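Local coordinates for putative nucleoprotein (Infectious salmon anemia virus, PDB 4EWC) that encapsidates the negative-strand viral RNA, probably protecting it from nucleases, and forms the ribonucleoprotein that serves as template for transcription and replication, at residues Ile422-Lys427 and Ser495-Glu500. Sequence-based numbering, arbitrary orientation.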
ATOM      1  N   ILE A 422      24.691   2.823  10.044  1.00 48.02           N
ATOM      2  CA  ILE A 422      25.360   1.572  10.389  1.00 47.64           C
ATOM      3  C   ILE A 422      24.952   0.470   9.414  1.00 52.76           C
ATOM      4  O   ILE A 422      25.791  -0.326   8.971  1.00 50.11           O
ATOM      5  CB  ILE A 422      25.077   1.162  11.840  1.00 44.08           C
ATOM      6  CG1 ILE A 422      25.819   2.098  12.785  1.00 44.31           C
ATOM      7  CG2 ILE A 422      25.494  -0.294  12.099  1.00 41.15           C
ATOM      8  CD1 ILE A 422      25.456   1.906  14.217  1.00 43.45           C
ATOM      9  N   CYS A 423      23.663   0.453   9.068  1.00 49.37           N
ATOM     10  CA  CYS A 423      23.126  -0.506   8.107  1.00 45.76           C
ATOM     11  C   CYS A 423      23.859  -0.462   6.783  1.00 51.35           C
ATOM     12  O   CYS A 423      24.314  -1.494   6.297  1.00 54.24           O
ATOM     13  CB  CYS A 423      21.638  -0.257   7.849  1.00 52.57           C
ATOM     14  SG  CYS A 423      20.504  -0.836   9.146  1.00 55.00           S
ATOM     15  N   ARG A 424      23.948   0.722   6.188  1.00 49.25           N
ATOM     16  CA  ARG A 424      24.633   0.859   4.909  1.00 51.06           C
ATOM     17  C   ARG A 424      26.107   0.441   5.008  1.00 55.07           C
ATOM     18  O   ARG A 424      26.648  -0.179   4.085  1.00 51.57           O
ATOM     19  CB  ARG A 424      24.502   2.283   4.366  1.00 51.22           C
ATOM     20  CG  ARG A 424      23.072   2.733   4.161  1.00 52.45           C
ATOM     21  CD  ARG A 424      22.978   4.093   3.494  1.00 52.66           C
ATOM     22  NE  ARG A 424      21.632   4.623   3.622  1.00 62.75           N
ATOM     23  CZ  ARG A 424      21.234   5.408   4.620  1.00 68.17           C
ATOM     24  NH1 ARG A 424      22.089   5.772   5.570  1.00 60.56           N
ATOM     25  NH2 ARG A 424      19.976   5.843   4.664  1.00 69.82           N
ATOM     26  N   GLU A 425      26.737   0.747   6.143  1.00 56.54           N
ATOM     27  CA  GLU A 425      28.172   0.507   6.327  1.00 54.55           C
ATOM     28  C   GLU A 425      28.563  -0.962   6.494  1.00 55.87           C
ATOM     29  O   GLU A 425      29.384  -1.477   5.736  1.00 64.49           O
ATOM     30  CB  GLU A 425      28.718   1.324   7.502  1.00 56.03           C
ATOM     31  CG  GLU A 425      30.231   1.582   7.450  1.00 63.94           C
ATOM     32  CD  GLU A 425      31.104   0.362   7.797  1.00 65.01           C
ATOM     33  OE1 GLU A 425      30.709  -0.454   8.675  1.00 59.82           O
ATOM     34  OE2 GLU A 425      32.201   0.235   7.197  1.00 61.80           O
ATOM     35  N   ALA A 426      28.003  -1.633   7.497  1.00 57.35           N
ATOM     36  CA  ALA A 426      28.369  -3.021   7.753  1.00 54.38           C
ATOM     37  C   ALA A 426      27.890  -3.955   6.639  1.00 58.63           C
ATOM     38  O   ALA A 426      27.057  -3.599   5.796  1.00 53.37           O
ATOM     39  CB  ALA A 426      27.856  -3.490   9.100  1.00 50.64           C
ATOM     40  N   LYS A 427      28.451  -5.155   6.655  1.00 62.63           N
ATOM     41  CA  LYS A 427      28.162  -6.173   5.676  1.00 59.73           C
ATOM     42  C   LYS A 427      27.547  -7.368   6.398  1.00 59.90           C
ATOM     43  O   LYS A 427      28.177  -8.415   6.551  1.00 58.09           O
ATOM     44  CB  LYS A 427      29.426  -6.558   4.912  1.00 64.36           C
ATOM     45  CG  LYS A 427      29.867  -5.504   3.886  1.00 74.76           C
ATOM     46  CD  LYS A 427      31.278  -5.773   3.342  1.00 85.40           C
ATOM     47  CE  LYS A 427      31.674  -4.778   2.243  1.00 90.15           C
ATOM     48  NZ  LYS A 427      31.609  -3.346   2.675  1.00 93.61           N
ATOM     49  N   SER A 495      21.960  -1.253   1.937  1.00 53.01           N
ATOM     50  CA  SER A 495      21.963   0.085   1.366  1.00 55.11           C
ATOM     51  C   SER A 495      20.528   0.311   0.914  1.00 58.46           C
ATOM     52  O   SER A 495      19.709  -0.616   0.946  1.00 70.44           O
ATOM     53  CB  SER A 495      22.946   0.187   0.200  1.00 62.83           C
ATOM     54  OG  SER A 495      22.940  -0.976  -0.611  1.00 59.28           O
ATOM     55  N   ASN A 496      20.195   1.531   0.530  1.00 56.35           N
ATOM     56  CA  ASN A 496      18.809   1.853   0.181  1.00 60.95           C
ATOM     57  C   ASN A 496      17.812   1.715   1.336  1.00 54.98           C
ATOM     58  O   ASN A 496      16.620   2.003   1.172  1.00 56.49           O
ATOM     59  CB  ASN A 496      18.340   1.059  -1.048  1.00 59.74           C
ATOM     60  CG  ASN A 496      19.387   1.039  -2.147  1.00 70.46           C
ATOM     61  OD1 ASN A 496      20.284   1.892  -2.180  1.00 68.23           O
ATOM     62  ND2 ASN A 496      19.285   0.068  -3.047  1.00 71.18           N
ATOM     63  N   VAL A 497      18.296   1.288   2.499  1.00 50.97           N
ATOM     64  CA  VAL A 497      17.500   1.322   3.726  1.00 52.36           C
ATOM     65  C   VAL A 497      17.045   2.774   3.999  1.00 46.33           C
ATOM     66  O   VAL A 497      17.625   3.709   3.472  1.00 49.29           O
ATOM     67  CB  VAL A 497      18.323   0.776   4.909  1.00 53.26           C
ATOM     68  CG1 VAL A 497      19.251   1.847   5.434  1.00 53.06           C
ATOM     69  CG2 VAL A 497      17.438   0.259   6.019  1.00 53.55           C
ATOM     70  N   ARG A 498      15.991   2.954   4.789  1.00 50.08           N
ATOM     71  CA  ARG A 498      15.418   4.286   5.042  1.00 49.78           C
ATOM     72  C   ARG A 498      14.752   4.423   6.401  1.00 44.60           C
ATOM     73  O   ARG A 498      14.309   3.442   6.984  1.00 47.66           O
ATOM     74  CB  ARG A 498      14.392   4.640   3.972  1.00 50.27           C
ATOM     75  CG  ARG A 498      14.962   5.298   2.740  1.00 51.98           C
ATOM     76  CD  ARG A 498      13.844   5.674   1.827  1.00 52.42           C
ATOM     77  NE  ARG A 498      14.153   6.866   1.055  1.00 60.58           N
ATOM     78  CZ  ARG A 498      13.337   7.404   0.155  1.00 70.55           C
ATOM     79  NH1 ARG A 498      12.149   6.832  -0.098  1.00 59.07           N
ATOM     80  NH2 ARG A 498      13.716   8.512  -0.495  1.00 68.59           N
ATOM     81  N   TYR A 499      14.654   5.650   6.897  1.00 42.37           N
ATOM     82  CA  TYR A 499      13.957   5.888   8.167  1.00 44.30           C
ATOM     83  C   TYR A 499      12.871   6.944   8.002  1.00 43.44           C
ATOM     84  O   TYR A 499      12.963   7.806   7.135  1.00 44.49           O
ATOM     85  CB  TYR A 499      14.955   6.260   9.293  1.00 48.53           C
ATOM     86  CG  TYR A 499      15.539   7.647   9.177  1.00 45.35           C
ATOM     87  CD1 TYR A 499      14.897   8.725   9.753  1.00 46.53           C
ATOM     88  CD2 TYR A 499      16.726   7.878   8.487  1.00 47.71           C
ATOM     89  CE1 TYR A 499      15.393   9.988   9.648  1.00 49.14           C
ATOM     90  CE2 TYR A 499      17.245   9.152   8.374  1.00 48.25           C
ATOM     91  CZ  TYR A 499      16.570  10.209   8.962  1.00 53.20           C
ATOM     92  OH  TYR A 499      17.048  11.498   8.880  1.00 48.28           O
ATOM     93  N   GLU A 500      11.828   6.858   8.817  1.00 43.55           N
ATOM     94  CA  GLU A 500      10.738   7.834   8.756  1.00 45.52           C
ATOM     95  C   GLU A 500      11.113   9.146   9.463  1.00 45.82           C
ATOM     96  O   GLU A 500      11.577   9.133  10.607  1.00 42.33           O
ATOM     97  CB  GLU A 500       9.450   7.260   9.372  1.00 42.22           C
ATOM     98  CG  GLU A 500       8.341   8.298   9.580  1.00 42.37           C
ATOM     99  CD  GLU A 500       7.017   7.697  10.069  1.00 44.97           C
ATOM    100  OE1 GLU A 500       7.019   6.732  10.858  1.00 46.87           O
ATOM    101  OE2 GLU A 500       5.953   8.193   9.659  1.00 48.60           O
TER
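Arg-424 and Ser-495 bring the two backbones closest, with 4.5 Å between Arg-424 CA and Ser-495 CA. Residues 422-425 form the last turn of helix 417-425, and the helical conformation ends at Ala-426. Residues 495-498 are an irregular loop that leads into the short strand 499-500. No backbone hydrogen bond joins the two segments.

On the helix side Arg-424 makes most of the contact; Val-497 is its main partner. With CG anti to the carbonyl carbon (chi1 -59°) and the chain extended to NE, the guanidinium of Arg-424 reaches Val-497. CG packs on the backbone of Ser-495, 4.0 Å from Ser-495 CA. At the far end Arg-424 NH2 makes a weak hydrogen bond to Val-497 O, 3.4 Å long and bent to 139° at the hydrogen. One face of the guanidinium lies against Val-497 CG1, which sits 3.8 Å from the plane, nearer the edge of the group than its middle. A long, weak ion pair links Arg-424 NE to Glu-575.

The contact belongs to the C-terminal region of the orthomyxovirus nucleoprotein family. It joins a helix end to the loop before strand 499-500, outermost within this chain in a small antiparallel sheet, where Tyr-499 pairs with Val-573 of strand 568-574.

Val-497 is buried and points toward the helix. Its CG1 also meets Cys-423 CB at 4.0 Å, so this one methyl touches two consecutive helical residues. The Val-497 side chain also touches Cys-420, one turn earlier.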